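Local coordinates for hemoglobin-like protein (Methylacidiphilum infernorum, PDB 4NK2), which binds haem b as a truncated haemoglobin of group II, with oxygen binding and probably oxygen carriage as its role, at the interface of chains A and B. Residues are numbered along the deposited sequence; one frame, centred on the assembly and turned at random. Chains: chain A/B, Hemoglobin-like protein.

Contact 1: the interface of chains A and B. Residues chain A 35-38; chain B 45-47, 168.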
loop_
_atom_site.group_PDB
_atom_site.type_symbol
_atom_site.label_atom_id
_atom_site.label_comp_id
_atom_site.label_asym_id
_atom_site.label_seq_id
_atom_site.Cartn_x
_atom_site.Cartn_y
_atom_site.Cartn_z
ATOM N N ILE A 35 -10.356 -15.170 16.154
ATOM C CA ILE A 35 -9.541 -13.999 16.458
ATOM C C ILE A 35 -8.281 -14.024 15.603
ATOM O O ILE A 35 -7.341 -14.746 15.927
ATOM C CB ILE A 35 -9.114 -13.966 17.940
ATOM C CG1 ILE A 35 -10.332 -13.799 18.849
ATOM C CG2 ILE A 35 -8.114 -12.842 18.187
ATOM C CD1 ILE A 35 -9.993 -13.785 20.328
ATOM N N CYS A 36 -8.259 -13.258 14.513
ATOM C CA CYS A 36 -7.041 -13.129 13.714
ATOM C C CYS A 36 -6.073 -12.217 14.450
ATOM O O CYS A 36 -6.353 -11.031 14.619
ATOM C CB CYS A 36 -7.356 -12.523 12.352
ATOM S SG CYS A 36 -8.603 -13.417 11.431
ATOM N N GLU A 37 -4.942 -12.729 14.901
ATOM C CA GLU A 37 -4.035 -11.868 15.648
ATOM C C GLU A 37 -3.381 -10.787 14.796
ATOM O O GLU A 37 -3.391 -10.849 13.586
ATOM C CB GLU A 37 -2.973 -12.671 16.388
ATOM C CG GLU A 37 -2.192 -11.842 17.398
ATOM C CD GLU A 37 -3.075 -11.026 18.323
ATOM O OE1 GLU A 37 -4.180 -11.500 18.657
ATOM O OE2 GLU A 37 -2.665 -9.922 18.727
ATOM N N ALA A 38 -2.812 -9.794 15.454
ATOM C CA ALA A 38 -2.100 -8.734 14.754
ATOM C C ALA A 38 -1.010 -9.312 13.848
ATOM O O ALA A 38 -0.445 -10.375 14.134
ATOM C CB ALA A 38 -1.508 -7.754 15.755
ATOM N N PRO B 45 -3.970 -4.598 13.091
ATOM C CA PRO B 45 -4.360 -4.955 14.467
ATOM C C PRO B 45 -5.109 -6.284 14.554
ATOM O O PRO B 45 -5.644 -6.775 13.552
ATOM C CB PRO B 45 -5.335 -3.836 14.865
ATOM C CG PRO B 45 -5.102 -2.729 13.895
ATOM C CD PRO B 45 -4.635 -3.372 12.618
ATOM N N GLU B 46 -5.170 -6.843 15.759
ATOM C CA GLU B 46 -6.044 -7.977 16.048
ATOM C C GLU B 46 -7.477 -7.744 15.526
ATOM O O GLU B 46 -8.049 -6.654 15.692
ATOM C CB GLU B 46 -6.079 -8.217 17.561
ATOM C CG GLU B 46 -6.763 -9.509 17.980
ATOM C CD GLU B 46 -7.125 -9.534 19.459
ATOM O OE1 GLU B 46 -6.784 -8.575 20.193
ATOM O OE2 GLU B 46 -7.767 -10.515 19.887
ATOM N N VAL B 47 -8.044 -8.775 14.919
ATOM C CA VAL B 47 -9.420 -8.767 14.461
ATOM C C VAL B 47 -10.254 -9.794 15.219
ATOM O O VAL B 47 -9.975 -10.973 15.159
ATOM C CB VAL B 47 -9.515 -9.103 12.981
ATOM C CG1 VAL B 47 -10.936 -9.064 12.516
ATOM C CG2 VAL B 47 -8.686 -8.162 12.177
ATOM N N ARG B 168 -7.231 -4.200 6.926
ATOM C CA ARG B 168 -6.480 -5.147 6.106
ATOM C C ARG B 168 -6.812 -5.075 4.625
ATOM O O ARG B 168 -6.144 -5.701 3.805
ATOM C CB ARG B 168 -6.684 -6.568 6.624
ATOM C CG ARG B 168 -6.282 -6.717 8.073
ATOM C CD ARG B 168 -6.337 -8.149 8.563
ATOM N NE ARG B 168 -5.929 -8.185 9.967
ATOM C CZ ARG B 168 -5.294 -9.195 10.547
ATOM N NH1 ARG B 168 -4.985 -10.279 9.846
ATOM N NH2 ARG B 168 -4.969 -9.112 11.832
HETATM O O HOH W 1 -3.774 -12.460 11.424
#
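B:Arg168 reaches across to the backbone of A:Glu37, at the end of a short antiparallel bridge between strand 35-36 of chain A and strand 47-48 of chain B. Its stem leaves the 3-10 helix 166-169 extended from CG to NE, which carries the guanidinium past B:Pro45 to the partner chain. NH2 is shared by two carbonyls. B:Arg168 NH2 donates to A:Glu37 O at 2.9 Å, and within its own chain to B:Pro45 O at 3.0 Å. Both acceptors lie in the guanidinium plane, though NH2 stands above the plane of each carbonyl. Water 1, also at the guanidinium edge, joins B:Arg168 NH1 to A:Glu37 O, to which it lies at 2.7 Å; these edge partners would help to fix the rotation of the flat group. B:Glu46 can be followed outward. B:Glu46 CB passes the carboxylate of A:Glu37, 3.9 Å from A:Glu37 OE1. B:Glu46 CG, anti to the backbone N (chi1 -170°), approaches both A:Glu37 OE1 and A:Ile35 CG2, 3.6 Å from the latter. CD stays near both residues, and the extended chain puts OE2 beside the A:Ile35 methyl, at a spacing too short to be reliable. The two carboxylates are turned 43° apart; their proximity would disfavour both being charged unless other groups compensate. Along the paired backbones, B:Val47 N gives A:Cys36 O a nearly straight bond of 2.8 Å, while the return bond from A:Cys36 N to B:Val47 O is weak. A:Cys36 CB packs against B:Val47 CB. The patch attaches the N-terminal strand of chain A to the globin body of chain B, in what may be a strand-exchanged dimer.

Contact 2: the interface of chains A and B. Residues chain A 46-48; chain B 34-37.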
loop_
_atom_site.group_PDB
_atom_site.type_symbol
_atom_site.label_atom_id
_atom_site.label_comp_id
_atom_site.label_asym_id
_atom_site.label_seq_id
_atom_site.Cartn_x
_atom_site.Cartn_y
_atom_site.Cartn_z
ATOM N N GLU A 46 16.550 -3.213 6.341
ATOM C CA GLU A 46 17.607 -2.241 6.572
ATOM C C GLU A 46 18.110 -1.631 5.275
ATOM O O GLU A 46 18.265 -2.324 4.292
ATOM C CB GLU A 46 18.768 -2.909 7.298
ATOM C CG GLU A 46 19.834 -1.968 7.744
ATOM C CD GLU A 46 21.087 -2.672 8.182
ATOM O OE1 GLU A 46 21.215 -3.877 7.945
ATOM O OE2 GLU A 46 21.954 -2.019 8.766
ATOM N N VAL A 47 18.377 -0.331 5.291
ATOM C CA VAL A 47 18.952 0.369 4.135
ATOM C C VAL A 47 20.346 0.933 4.454
ATOM O O VAL A 47 20.506 1.759 5.368
ATOM C CB VAL A 47 18.079 1.526 3.655
ATOM C CG1 VAL A 47 18.769 2.257 2.505
ATOM C CG2 VAL A 47 16.719 1.023 3.209
ATOM N N LYS A 48 21.349 0.514 3.696
ATOM C CA LYS A 48 22.681 1.058 3.845
ATOM C C LYS A 48 22.940 2.100 2.778
ATOM O O LYS A 48 23.060 1.767 1.626
ATOM C CB LYS A 48 23.716 -0.043 3.720
ATOM C CG LYS A 48 23.413 -1.264 4.508
ATOM C CD LYS A 48 24.374 -1.403 5.645
ATOM C CE LYS A 48 25.000 -2.764 5.681
ATOM N NZ LYS A 48 25.816 -2.909 6.903
ATOM N N SER B 34 24.932 6.718 6.206
ATOM C CA SER B 34 23.883 6.378 7.151
ATOM C C SER B 34 23.384 4.961 7.020
ATOM O O SER B 34 23.480 4.349 5.978
ATOM C CB SER B 34 22.690 7.312 6.995
ATOM O OG SER B 34 23.087 8.647 6.838
ATOM N N ILE B 35 22.814 4.461 8.100
ATOM C CA ILE B 35 22.124 3.179 8.073
ATOM C C ILE B 35 20.707 3.365 8.615
ATOM O O ILE B 35 20.534 3.870 9.728
ATOM C CB ILE B 35 22.849 2.129 8.924
ATOM C CG1 ILE B 35 24.156 1.712 8.255
ATOM C CG2 ILE B 35 21.961 0.911 9.143
ATOM C CD1 ILE B 35 24.798 0.504 8.891
ATOM N N CYS B 36 19.701 2.982 7.830
ATOM C CA CYS B 36 18.319 2.986 8.308
ATOM C C CYS B 36 17.923 1.582 8.732
ATOM O O CYS B 36 17.915 0.659 7.911
ATOM C CB CYS B 36 17.360 3.470 7.219
ATOM S SG CYS B 36 17.851 5.027 6.481
ATOM N N GLU B 37 17.594 1.412 10.011
ATOM C CA GLU B 37 17.213 0.094 10.509
ATOM C C GLU B 37 15.934 -0.364 9.820
ATOM O O GLU B 37 15.178 0.453 9.301
ATOM C CB GLU B 37 17.014 0.127 12.029
ATOM C CG GLU B 37 16.450 1.448 12.545
ATOM C CD GLU B 37 15.809 1.323 13.918
ATOM O OE1 GLU B 37 14.933 2.154 14.236
ATOM O OE2 GLU B 37 16.179 0.404 14.680
#
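B:Ile35 lays its outer methyl against the aliphatic stem of A:Lys48, with B:Ile35 CD1 3.8 Å from A:Lys48 CD. The two side chains lie side by side and point the same way. A:Lys48 bends at chi2 and chi3 (-110° and -129°), and its CD and NZ both stay near that methyl. On the other branch, B:Ile35 CG2 lies 3.8 Å from A:Glu46 CD, the carboxylate carbon at the end of an extended chain. The lysine stem and the glutamate end thus cover neighbouring branches of the isoleucine from the same side. A:Glu46 OE2 is modelled too near CG2 for that spacing to carry weight. A smaller apolar touch, A:Val47 CB to B:Cys36 CB at 4.1 Å, extends the packing along the strands. Outward from these carbons the backbones pair as antiparallel strands, 47-48 of chain A with 35-36 of chain B. A:Val47 N donates to B:Cys36 O at 2.8 Å, and B:Cys36 N returns a bond to A:Val47 O at 2.9 Å. Both donors lie in the plane of the carbonyl they meet, so the pair closes with regular sheet geometry. The same B:Cys36 O is 3.3 Å from A:Glu46 CG, which places the glutamate stem beside the paired strands. At the rim, the A:Lys48 ammonium and the A:Glu46 carboxylate both lie over that side of B:Ile35. In the deposited dimer the site adds a strand of chain B to the edge of chain A, which may help hold the two globins together, and partly shields B:Ile35.

Contact 1 and contact 2 are two-fold twins with the chains exchanged, their C-alpha centres about 29 Å apart. Each uses strand 35-36 of one copy and strand 47-48 of the other, and Glu46, Val47, Ile35 and Cys36 recur in both. The copies differ in detail: the bridge spans one residue pair in contact 1 and two in contact 2, and Glu37 turns its side chain differently. Because every chain both gives and receives a strand, the N-terminal segments reciprocally tie the two globins together in the deposited assembly, which may or may not be the dimer in solution.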